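Local coordinates for protein apical membrane antigen AMA1 (Toxoplasma gondii ME49, PDB 4YIV) that plays an essential part in host cell invasion by the parasite, as a microneme protein of the moving junction formed between parasite and host plasma membranes, at residues 130-135 with 345-350; 136-140 with 167-171. The contacts are given in a common frame with arbitrary orientation. Residues are numbered along the deposited sequence.

In the fold
The two contacts illustrate how one short helix, 132-141, can be held in different ways at successive levels. In contact 1 its first turn meets loop 345-350 in a partly buried contact, and most of the polar bonds involve backbone groups, joined by serine hydroxyls and an arginine. In contact 2 the following residues, 136-140, lie against strand 167-170 in the buried interior, where a disulfide and apolar side chains take over. The contact centres are about 14 Å apart, on the same side of the chain's centre. Contact 2, whose segments lie 27 residues apart, is nested within the much longer loop closed by contact 1.

Contact 1. Residues 130-135 with 345-350; sequences STDLGR and FIIPSN
This is a contact between a loop and a helix start, beside the N-cap: the loop 345-350, which follows strand 329-333, runs antiparallel to 130-135 and crosses the N-terminal end of helix 132-141. The register pairs Ser130 with Pro348 (CA-CA 4.9 Å), Thr131 with Ile346 (5.0 Å) and Asp132 with Phe345 (5.3 Å), and 395 Å² is buried.

Thr131, extended at phi/psi -131/157, is the N-cap. Its p rotamer brings OG1 to 3.0 Å from Gly134 N, the capping bond within the first turn, and leaves CG2 facing the loop, 3.5 Å from Ile346 C. Phe345 O supplies a second acceptor from outside the helix, taking a nearly linear bond from Leu133 N (3.3 Å) and a weak one from Asp132 N (3.2 Å). At the other end of the contact, Ser130 O accepts from both Ser349 N (2.9 Å) and Ser349 OG (3.2 Å), the p rotamer of Ser349 turning its hydroxyl back for the purpose; Pro348 CA adds a CA-H...O contact to Ser130 O at 3.3 Å. Arg135 NH2 reaches Ser349 OG in a weak bond of 3.4 Å, while its NH1 forms a salt bridge with Asp132 OD1 (2.9 Å); Asp132 also pairs with Arg166. Ser130 OG bonds to Asp222.

Apolar contacts flank the cap: Leu133 CB lies at the edge of the Phe345 ring, 4.2 Å from CD1, and Leu133 CD2 is 3.9 Å from Ile346 CG2. Phe224 of helix 224-227 touches Thr131, Leu133 and Ile346.

The chemistry thus serves Leu133 N and Gly134 N well, through distant Phe345 O and Thr131 OG1 respectively, whereas Asp132 N has just a weak bond to Phe345 O.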
loop_
_atom_site.group_PDB
_atom_site.type_symbol
_atom_site.label_atom_id
_atom_site.label_comp_id
_atom_site.label_asym_id
_atom_site.label_seq_id
_atom_site.Cartn_x
_atom_site.Cartn_y
_atom_site.Cartn_z
ATOM N N SER A 130 -7.247 3.666 -17.621
ATOM C CA SER A 130 -8.429 4.517 -17.497
ATOM C C SER A 130 -8.467 5.464 -16.293
ATOM O O SER A 130 -9.452 6.186 -16.126
ATOM C CB SER A 130 -9.653 3.611 -17.442
ATOM O OG SER A 130 -9.828 3.118 -16.128
ATOM N N THR A 131 -7.441 5.442 -15.430
ATOM C CA THR A 131 -7.384 6.328 -14.248
ATOM C C THR A 131 -6.025 6.989 -14.197
ATOM O O THR A 131 -5.057 6.482 -14.773
ATOM C CB THR A 131 -7.638 5.612 -12.889
ATOM O OG1 THR A 131 -6.516 4.748 -12.568
ATOM C CG2 THR A 131 -8.930 4.834 -12.908
ATOM N N ASP A 132 -5.938 8.132 -13.519
ATOM C CA ASP A 132 -4.677 8.859 -13.523
ATOM C C ASP A 132 -3.659 8.015 -12.768
ATOM O O ASP A 132 -2.511 7.909 -13.199
ATOM C CB ASP A 132 -4.813 10.254 -12.890
ATOM C CG ASP A 132 -5.427 11.288 -13.870
ATOM O OD1 ASP A 132 -5.528 10.995 -15.080
ATOM O OD2 ASP A 132 -5.822 12.390 -13.432
ATOM N N LEU A 133 -4.076 7.410 -11.653
ATOM C CA LEU A 133 -3.135 6.570 -10.899
ATOM C C LEU A 133 -2.634 5.418 -11.780
ATOM O O LEU A 133 -1.433 5.088 -11.826
ATOM C CB LEU A 133 -3.784 6.034 -9.632
ATOM C CG LEU A 133 -2.884 5.067 -8.809
ATOM C CD1 LEU A 133 -1.538 5.684 -8.448
ATOM C CD2 LEU A 133 -3.590 4.639 -7.509
ATOM N N GLY A 134 -3.557 4.804 -12.507
ATOM C CA GLY A 134 -3.185 3.776 -13.457
ATOM C C GLY A 134 -2.264 4.221 -14.567
ATOM O O GLY A 134 -1.424 3.441 -14.998
ATOM N N ARG A 135 -2.415 5.460 -15.043
ATOM C CA ARG A 135 -1.565 5.992 -16.094
ATOM C C ARG A 135 -0.137 6.125 -15.581
ATOM O O ARG A 135 0.841 5.872 -16.313
ATOM C CB ARG A 135 -2.070 7.359 -16.576
ATOM C CG ARG A 135 -3.381 7.291 -17.371
ATOM C CD ARG A 135 -3.823 8.665 -17.925
ATOM N NE ARG A 135 -5.061 8.415 -18.666
ATOM C CZ ARG A 135 -6.289 8.542 -18.169
ATOM N NH1 ARG A 135 -6.497 9.036 -16.943
ATOM N NH2 ARG A 135 -7.330 8.194 -18.933
ATOM N N PHE A 345 -9.217 10.469 -8.835
ATOM C CA PHE A 345 -8.139 10.024 -9.720
ATOM C C PHE A 345 -8.013 8.498 -9.825
ATOM O O PHE A 345 -7.088 8.004 -10.492
ATOM C CB PHE A 345 -6.788 10.618 -9.304
ATOM C CG PHE A 345 -6.388 10.331 -7.886
ATOM C CD1 PHE A 345 -5.736 9.157 -7.564
ATOM C CD2 PHE A 345 -6.609 11.262 -6.879
ATOM C CE1 PHE A 345 -5.319 8.905 -6.262
ATOM C CE2 PHE A 345 -6.194 11.002 -5.571
ATOM C CZ PHE A 345 -5.554 9.825 -5.275
ATOM N N ILE A 346 -8.929 7.758 -9.200
ATOM C CA ILE A 346 -9.091 6.327 -9.510
ATOM C C ILE A 346 -10.508 5.991 -10.016
ATOM O O ILE A 346 -10.920 4.850 -9.987
ATOM C CB ILE A 346 -8.762 5.417 -8.281
ATOM C CG1 ILE A 346 -9.778 5.586 -7.153
ATOM C CG2 ILE A 346 -7.339 5.692 -7.788
ATOM C CD1 ILE A 346 -9.745 4.422 -6.163
ATOM N N ILE A 347 -11.261 6.983 -10.473
ATOM C CA ILE A 347 -12.548 6.693 -11.144
ATOM C C ILE A 347 -12.320 6.585 -12.643
ATOM O O ILE A 347 -11.753 7.497 -13.257
ATOM C CB ILE A 347 -13.598 7.773 -10.824
ATOM C CG1 ILE A 347 -13.892 7.720 -9.329
ATOM C CG2 ILE A 347 -14.903 7.496 -11.608
ATOM C CD1 ILE A 347 -14.696 8.857 -8.823
ATOM N N PRO A 348 -12.697 5.435 -13.256
ATOM C CA PRO A 348 -12.311 5.289 -14.660
ATOM C C PRO A 348 -12.983 6.327 -15.580
ATOM O O PRO A 348 -14.123 6.692 -15.335
ATOM C CB PRO A 348 -12.792 3.872 -15.000
ATOM C CG PRO A 348 -12.823 3.176 -13.730
ATOM C CD PRO A 348 -13.230 4.174 -12.716
ATOM N N SER A 349 -12.273 6.769 -16.606
ATOM C CA SER A 349 -12.793 7.689 -17.617
ATOM C C SER A 349 -13.515 7.000 -18.784
ATOM O O SER A 349 -13.722 7.589 -19.839
ATOM C CB SER A 349 -11.647 8.496 -18.174
ATOM O OG SER A 349 -10.687 7.647 -18.744
ATOM N N ASN A 350 -13.842 5.734 -18.621
ATOM C CA ASN A 350 -14.725 5.100 -19.580
ATOM C C ASN A 350 -15.689 4.230 -18.817
ATOM O O ASN A 350 -15.437 3.890 -17.659
ATOM C CB ASN A 350 -13.913 4.311 -20.599
ATOM C CG ASN A 350 -13.261 3.086 -19.992
ATOM O OD1 ASN A 350 -13.945 2.133 -19.598
ATOM N ND2 ASN A 350 -11.937 3.105 -19.891
#

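Contact 2. Residues 136-140 with 167-171; sequences CAEFA and LCHIL
A disulfide between helix and sheet defines this contact, in the part of AMA1 whose five-stranded antiparallel sheet and overlying helix are consistent with a PAN domain. Helix 136-140 and strand 167-170 run in roughly the same direction, their axes 8.7 Å apart at closest approach and crossing at -30°. Cys136 lies opposite Cys168 (CA-CA 5.5 Å), and Ala140 opposite Ile170 (6.5 Å).

The periodicities of the two elements select the participants. In the helix, Cys136, Phe139 and Ala140 follow the i, i+3, i+4 spacing of one face, and the backbone bond from Ala140 N to Cys136 O (3.0 Å) closes the turn. In the strand, alternation directs Cys168 and Ile170 toward the helix and Leu167 and His169 away from it.

Both cysteines adopt the t rotamer, and the bond from Cys136 SG to Cys168 SG is 2.1 Å long with chi3 of 84°, close to the relaxed value of 90°. Phe139, also t, lays its ring beside this bridge: Cys168 SG sits at the ring edge, 3.8 Å from Phe139 CD2 and 5.2 Å from the ring centroid, a sulfur-aromatic contact. Further along, Ile170 CG1 meets Phe139 CE2 at 3.8 Å, and Ile170 CD1 lies 3.8 Å from Ala140 CB, the small alanine leaving room for the branched side chain. Together these contacts bury 231 Å².

The neighbouring strand 159-162 extends the apolar bed, with Phe159 touching Cys136 and Ala140, while Phe116 meets the Phe139 ring. A helix laid on an antiparallel sheet and stitched to one of its inner strands by a cystine is a recurrent feature of the PAN fold.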
loop_
_atom_site.group_PDB
_atom_site.type_symbol
_atom_site.label_atom_id
_atom_site.label_comp_id
_atom_site.label_asym_id
_atom_site.label_seq_id
_atom_site.Cartn_x
_atom_site.Cartn_y
_atom_site.Cartn_z
ATOM N N CYS A 136 -0.014 6.478 -14.313
ATOM C CA CYS A 136 1.327 6.606 -13.723
ATOM C C CYS A 136 1.975 5.215 -13.617
ATOM O O CYS A 136 3.127 5.005 -14.030
ATOM C CB CYS A 136 1.244 7.300 -12.372
ATOM S SG CYS A 136 2.835 7.467 -11.481
ATOM N N ALA A 137 1.233 4.277 -13.068
ATOM C CA ALA A 137 1.712 2.899 -12.958
ATOM C C ALA A 137 2.092 2.299 -14.323
ATOM O O ALA A 137 3.094 1.582 -14.450
ATOM C CB ALA A 137 0.661 2.061 -12.288
ATOM N N GLU A 138 1.300 2.586 -15.353
ATOM C CA GLU A 138 1.592 2.083 -16.691
ATOM C C GLU A 138 2.864 2.702 -17.239
ATOM O O GLU A 138 3.673 2.029 -17.876
ATOM C CB GLU A 138 0.390 2.350 -17.609
ATOM C CG GLU A 138 0.526 1.788 -19.017
ATOM C CD GLU A 138 -0.739 2.010 -19.855
ATOM O OE1 GLU A 138 -0.725 1.596 -21.027
ATOM O OE2 GLU A 138 -1.725 2.610 -19.343
ATOM N N PHE A 139 3.045 3.992 -16.973
ATOM C CA PHE A 139 4.261 4.691 -17.333
ATOM C C PHE A 139 5.486 4.034 -16.696
ATOM O O PHE A 139 6.520 3.847 -17.345
ATOM C CB PHE A 139 4.175 6.146 -16.905
ATOM C CG PHE A 139 5.401 6.933 -17.222
ATOM C CD1 PHE A 139 5.819 7.082 -18.530
ATOM C CD2 PHE A 139 6.134 7.537 -16.200
ATOM C CE1 PHE A 139 6.973 7.810 -18.828
ATOM C CE2 PHE A 139 7.293 8.265 -16.480
ATOM C CZ PHE A 139 7.708 8.411 -17.780
ATOM N N ALA A 140 5.357 3.670 -15.429
ATOM C CA ALA A 140 6.444 2.956 -14.737
ATOM C C ALA A 140 6.646 1.557 -15.360
ATOM O O ALA A 140 7.788 1.110 -15.578
ATOM C CB ALA A 140 6.132 2.849 -13.252
ATOM N N LEU A 167 1.870 14.433 -10.638
ATOM C CA LEU A 167 3.212 14.133 -11.133
ATOM C C LEU A 167 3.517 12.672 -10.854
ATOM O O LEU A 167 3.260 12.203 -9.749
ATOM C CB LEU A 167 4.272 14.996 -10.442
ATOM C CG LEU A 167 4.228 16.469 -10.807
ATOM C CD1 LEU A 167 5.267 17.203 -9.993
ATOM C CD2 LEU A 167 4.460 16.644 -12.305
ATOM N N CYS A 168 4.120 12.015 -11.833
ATOM C CA CYS A 168 4.508 10.613 -11.748
ATOM C C CYS A 168 6.030 10.520 -11.572
ATOM O O CYS A 168 6.803 10.852 -12.477
ATOM C CB CYS A 168 4.051 9.870 -13.001
ATOM S SG CYS A 168 4.249 8.058 -12.894
ATOM N N HIS A 169 6.445 10.129 -10.376
ATOM C CA HIS A 169 7.860 9.913 -10.061
ATOM C C HIS A 169 8.280 8.496 -10.301
ATOM O O HIS A 169 7.667 7.592 -9.761
ATOM C CB HIS A 169 8.148 10.213 -8.581
ATOM C CG HIS A 169 7.941 11.647 -8.209
ATOM N ND1 HIS A 169 8.957 12.578 -8.272
ATOM C CD2 HIS A 169 6.846 12.308 -7.775
ATOM C CE1 HIS A 169 8.488 13.756 -7.905
ATOM N NE2 HIS A 169 7.212 13.621 -7.605
ATOM N N ILE A 170 9.377 8.340 -11.027
ATOM C CA ILE A 170 10.061 7.072 -11.202
ATOM C C ILE A 170 11.240 7.097 -10.257
ATOM O O ILE A 170 12.047 8.012 -10.331
ATOM C CB ILE A 170 10.568 6.866 -12.646
ATOM C CG1 ILE A 170 9.423 6.915 -13.653
ATOM C CG2 ILE A 170 11.321 5.528 -12.748
ATOM C CD1 ILE A 170 8.321 5.980 -13.373
ATOM N N LEU A 171 11.331 6.115 -9.366
ATOM C CA LEU A 171 12.402 6.096 -8.375
ATOM C C LEU A 171 13.569 5.222 -8.810
ATOM O O LEU A 171 13.481 4.002 -8.818
ATOM C CB LEU A 171 11.879 5.590 -7.029
ATOM C CG LEU A 171 10.706 6.352 -6.419
ATOM C CD1 LEU A 171 10.459 5.838 -5.022
ATOM C CD2 LEU A 171 10.925 7.884 -6.414
#